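Local coordinates for protein esterase LipW (Mycobacterium marinum, PDB 3QH4) that probably hydrolyses ester bonds, as a member of the alpha/beta-hydrolase superfamily, at residues L197-F208 with E256-Y267. Numbering follows the deposited sequence.
Sequences LDDRPTASRSEF and EIDPFRDEVLDY
Glu263 OE1 receives two successive amides: Leu197 N reaches its anti lone pair at 2.8 Å in a fairly straight bond (163°), and Asp198 N comes from above the carboxylate plane at 3.0 Å. The Glu263 side chain gets there because its CG stands between the backbone N and carbonyl carbon (chi1 68°) and the rest runs extended. The other oxygen, OE2, accepts a hydrogen bond from water 3, which also links Thr202 OG1 and Pro259 O. Water 5 donates to OE2 as well, so this oxygen is held largely by water, whereas OE1 is gripped chiefly by backbone amides.

Farther along, Ser204 and Asp262 exchange bonds. Ser204 N donates to Asp262 OD2 (2.9 Å) from well above the carboxylate plane, while Asp262 N donates to Ser204 OG (3.0 Å); that hydroxyl in turn donates to Pro259 O at 2.8 Å. Arg261 NE meets Asp262 OD1 nearly end-on, helping to fix the carboxylate's rotation, and its NH2 forms a longer salt bridge to Glu207, which also pairs with Arg14.

Around this polar core, the Phe208 ring receives Ile257 CA over one face and Arg261 NH1 at its edge, ring and guanidinium planes standing nearly perpendicular. At the other end, Leu197 CD2 sits over the centre of the Tyr267 ring in a CH-pi contact.

Helix 203-207 runs nearly antiparallel (168°) to the 261-267 part of helix 261-273, tying the chain beyond strand 189-193 to that beyond strand 250-255. The latter carries Asp258, which bonds His288 in a geometry consistent with the acid of an alpha/beta-hydrolase Ser-His-Asp triad.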
# COMPACT_ATOMS: atom_id res chain seq x y z
N LEU A 197 9.63 -3.77 0.73
CA LEU A 197 10.16 -4.02 2.07
C LEU A 197 11.65 -3.89 2.24
O LEU A 197 12.10 -3.56 3.34
CB LEU A 197 9.74 -5.44 2.54
CG LEU A 197 8.24 -5.60 2.76
CD1 LEU A 197 7.95 -7.05 2.96
CD2 LEU A 197 7.82 -4.81 3.98
N ASP A 198 12.42 -4.11 1.18
CA ASP A 198 13.86 -4.26 1.37
C ASP A 198 14.63 -3.72 0.17
O ASP A 198 14.44 -4.19 -0.97
CB ASP A 198 14.19 -5.74 1.61
CG ASP A 198 15.55 -5.95 2.30
OD1 ASP A 198 16.45 -5.11 2.19
OD2 ASP A 198 15.72 -7.00 2.98
N ASP A 199 15.52 -2.76 0.41
CA ASP A 199 16.35 -2.24 -0.69
C ASP A 199 17.41 -3.24 -1.16
O ASP A 199 17.94 -3.11 -2.27
CB ASP A 199 17.04 -0.95 -0.25
CG ASP A 199 18.01 -1.19 0.87
OD1 ASP A 199 17.54 -1.60 1.96
OD2 ASP A 199 19.23 -0.97 0.65
N ARG A 200 17.73 -4.23 -0.34
CA ARG A 200 18.75 -5.21 -0.71
C ARG A 200 18.17 -6.12 -1.79
O ARG A 200 17.05 -6.55 -1.68
CB ARG A 200 19.14 -6.00 0.54
CG ARG A 200 19.84 -5.10 1.62
CD ARG A 200 20.08 -5.89 2.90
NE ARG A 200 18.83 -6.13 3.60
CZ ARG A 200 18.71 -6.68 4.81
NH1 ARG A 200 19.79 -7.05 5.51
NH2 ARG A 200 17.51 -6.84 5.34
N PRO A 201 18.94 -6.42 -2.83
CA PRO A 201 18.41 -7.24 -3.95
C PRO A 201 18.09 -8.67 -3.54
O PRO A 201 18.73 -9.23 -2.67
CB PRO A 201 19.55 -7.23 -4.98
CG PRO A 201 20.44 -6.05 -4.58
CD PRO A 201 20.31 -5.93 -3.08
N THR A 202 17.06 -9.25 -4.13
CA THR A 202 16.70 -10.62 -3.87
C THR A 202 16.75 -11.33 -5.19
O THR A 202 16.93 -10.69 -6.27
CB THR A 202 15.28 -10.72 -3.36
OG1 THR A 202 14.42 -10.13 -4.36
CG2 THR A 202 15.15 -9.94 -2.06
N ALA A 203 16.59 -12.65 -5.12
CA ALA A 203 16.61 -13.46 -6.36
C ALA A 203 15.45 -13.05 -7.27
O ALA A 203 15.62 -12.95 -8.49
CB ALA A 203 16.49 -14.91 -6.02
N SER A 204 14.27 -12.85 -6.69
CA SER A 204 13.12 -12.44 -7.52
C SER A 204 13.26 -11.03 -8.12
O SER A 204 12.74 -10.79 -9.21
CB SER A 204 11.79 -12.54 -6.80
OG SER A 204 11.76 -11.69 -5.65
N ARG A 205 13.96 -10.11 -7.44
CA ARG A 205 14.20 -8.81 -8.07
C ARG A 205 15.00 -8.92 -9.37
O ARG A 205 14.69 -8.25 -10.36
CB ARG A 205 14.88 -7.80 -7.13
CG ARG A 205 14.97 -6.46 -7.85
CD ARG A 205 15.89 -5.43 -7.25
NE ARG A 205 15.49 -5.06 -5.89
CZ ARG A 205 16.08 -4.08 -5.21
NH1 ARG A 205 15.68 -3.79 -3.99
NH2 ARG A 205 17.06 -3.36 -5.79
N SER A 206 16.02 -9.78 -9.36
CA SER A 206 16.83 -10.04 -10.56
C SER A 206 16.06 -10.85 -11.59
O SER A 206 16.09 -10.56 -12.80
CB SER A 206 18.15 -10.73 -10.15
OG SER A 206 18.83 -9.93 -9.15
N GLU A 207 15.36 -11.89 -11.15
CA GLU A 207 14.60 -12.71 -12.07
C GLU A 207 13.56 -11.85 -12.81
O GLU A 207 13.38 -11.98 -14.04
CB GLU A 207 13.87 -13.80 -11.31
CG GLU A 207 13.04 -14.68 -12.24
CD GLU A 207 12.37 -15.85 -11.55
OE1 GLU A 207 12.30 -15.88 -10.31
OE2 GLU A 207 11.85 -16.72 -12.30
N PHE A 208 12.87 -11.00 -12.05
CA PHE A 208 11.85 -10.16 -12.60
C PHE A 208 12.37 -8.73 -12.82
O PHE A 208 11.70 -7.75 -12.50
CB PHE A 208 10.60 -10.20 -11.73
CG PHE A 208 10.05 -11.59 -11.55
CD1 PHE A 208 9.86 -12.42 -12.66
CD2 PHE A 208 9.78 -12.09 -10.28
CE1 PHE A 208 9.36 -13.74 -12.50
CE2 PHE A 208 9.27 -13.38 -10.10
CZ PHE A 208 9.08 -14.21 -11.21
N GLU A 256 2.89 -13.87 -7.69
CA GLU A 256 4.15 -14.61 -7.79
C GLU A 256 5.09 -14.04 -8.83
O GLU A 256 6.31 -14.27 -8.75
CB GLU A 256 3.93 -16.10 -8.06
CG GLU A 256 3.30 -16.37 -9.41
CD GLU A 256 3.29 -17.84 -9.81
OE1 GLU A 256 4.09 -18.62 -9.25
OE2 GLU A 256 2.49 -18.21 -10.70
N ILE A 257 4.55 -13.31 -9.80
CA ILE A 257 5.41 -12.79 -10.91
C ILE A 257 5.68 -11.32 -10.61
O ILE A 257 5.27 -10.42 -11.34
CB ILE A 257 4.76 -13.04 -12.33
CG1 ILE A 257 4.32 -14.50 -12.50
CG2 ILE A 257 5.71 -12.62 -13.51
CD1 ILE A 257 5.43 -15.53 -12.26
N ASP A 258 6.46 -11.11 -9.55
CA ASP A 258 6.56 -9.78 -8.95
C ASP A 258 7.96 -9.71 -8.35
O ASP A 258 8.34 -10.58 -7.54
CB ASP A 258 5.47 -9.64 -7.88
CG ASP A 258 5.43 -8.24 -7.23
OD1 ASP A 258 6.48 -7.58 -7.11
OD2 ASP A 258 4.33 -7.81 -6.79
N PRO A 259 8.74 -8.69 -8.72
CA PRO A 259 10.07 -8.58 -8.11
C PRO A 259 10.06 -8.55 -6.58
O PRO A 259 11.06 -8.96 -5.98
CB PRO A 259 10.63 -7.26 -8.71
CG PRO A 259 9.35 -6.41 -8.94
CD PRO A 259 8.40 -7.48 -9.52
N PHE A 260 8.98 -8.09 -5.94
CA PHE A 260 8.93 -8.00 -4.48
C PHE A 260 8.54 -9.32 -3.81
O PHE A 260 8.50 -9.40 -2.60
CB PHE A 260 7.99 -6.87 -4.05
CG PHE A 260 8.38 -5.56 -4.66
CD1 PHE A 260 9.59 -4.96 -4.32
CD2 PHE A 260 7.56 -4.95 -5.58
CE1 PHE A 260 9.97 -3.73 -4.96
CE2 PHE A 260 7.93 -3.76 -6.19
CZ PHE A 260 9.12 -3.15 -5.88
N ARG A 261 8.32 -10.36 -4.61
CA ARG A 261 7.84 -11.61 -4.02
C ARG A 261 8.79 -12.16 -2.96
O ARG A 261 8.35 -12.58 -1.89
CB ARG A 261 7.67 -12.67 -5.13
CG ARG A 261 7.30 -14.05 -4.56
CD ARG A 261 7.53 -15.09 -5.64
NE ARG A 261 8.94 -15.39 -5.89
CZ ARG A 261 9.37 -15.88 -7.05
NH1 ARG A 261 8.52 -16.03 -8.06
NH2 ARG A 261 10.65 -16.20 -7.21
N ASP A 262 10.08 -12.22 -3.25
CA ASP A 262 10.97 -12.87 -2.25
C ASP A 262 11.10 -12.08 -0.95
O ASP A 262 11.18 -12.66 0.14
CB ASP A 262 12.36 -13.13 -2.85
CG ASP A 262 12.35 -14.25 -3.89
OD1 ASP A 262 11.27 -14.84 -4.18
OD2 ASP A 262 13.43 -14.52 -4.45
N GLU A 263 11.13 -10.76 -1.05
CA GLU A 263 11.23 -10.00 0.22
C GLU A 263 9.93 -10.16 1.03
O GLU A 263 9.96 -10.16 2.25
CB GLU A 263 11.63 -8.55 -0.03
CG GLU A 263 10.61 -7.68 -0.73
CD GLU A 263 11.28 -6.56 -1.49
OE1 GLU A 263 11.03 -5.39 -1.13
OE2 GLU A 263 12.08 -6.86 -2.41
N VAL A 264 8.82 -10.35 0.33
CA VAL A 264 7.55 -10.63 0.99
C VAL A 264 7.63 -11.96 1.75
O VAL A 264 7.29 -12.03 2.92
CB VAL A 264 6.37 -10.66 -0.01
CG1 VAL A 264 5.14 -11.35 0.62
CG2 VAL A 264 6.02 -9.26 -0.40
N LEU A 265 8.09 -12.99 1.06
CA LEU A 265 8.25 -14.29 1.70
C LEU A 265 9.23 -14.24 2.89
O LEU A 265 8.97 -14.84 3.93
CB LEU A 265 8.68 -15.33 0.66
CG LEU A 265 7.64 -15.68 -0.39
CD1 LEU A 265 8.28 -16.56 -1.49
CD2 LEU A 265 6.44 -16.42 0.27
N ASP A 266 10.38 -13.58 2.72
CA ASP A 266 11.38 -13.44 3.80
C ASP A 266 10.73 -12.76 5.02
O ASP A 266 10.90 -13.19 6.16
CB ASP A 266 12.58 -12.60 3.32
CG ASP A 266 13.44 -13.29 2.23
OD1 ASP A 266 13.41 -14.53 2.07
OD2 ASP A 266 14.19 -12.56 1.53
N TYR A 267 9.99 -11.69 4.76
CA TYR A 267 9.40 -10.89 5.85
C TYR A 267 8.33 -11.71 6.57
O TYR A 267 8.26 -11.71 7.80
CB TYR A 267 8.78 -9.60 5.30
CG TYR A 267 8.52 -8.51 6.33
CD1 TYR A 267 9.58 -7.88 7.00
CD2 TYR A 267 7.23 -8.11 6.64
CE1 TYR A 267 9.34 -6.86 7.95
CE2 TYR A 267 6.98 -7.11 7.59
CZ TYR A 267 8.05 -6.48 8.22
OH TYR A 267 7.80 -5.48 9.14
O HOH W 1 12.45 -3.64 -2.80
O HOH W 2 14.73 -6.26 -3.19
O HOH W 3 12.01 -9.33 -3.41
O HOH W 4 15.81 -14.37 -2.84
O HOH W 5 12.82 -5.77 -5.29
O HOH W 6 9.86 -17.43 -10.13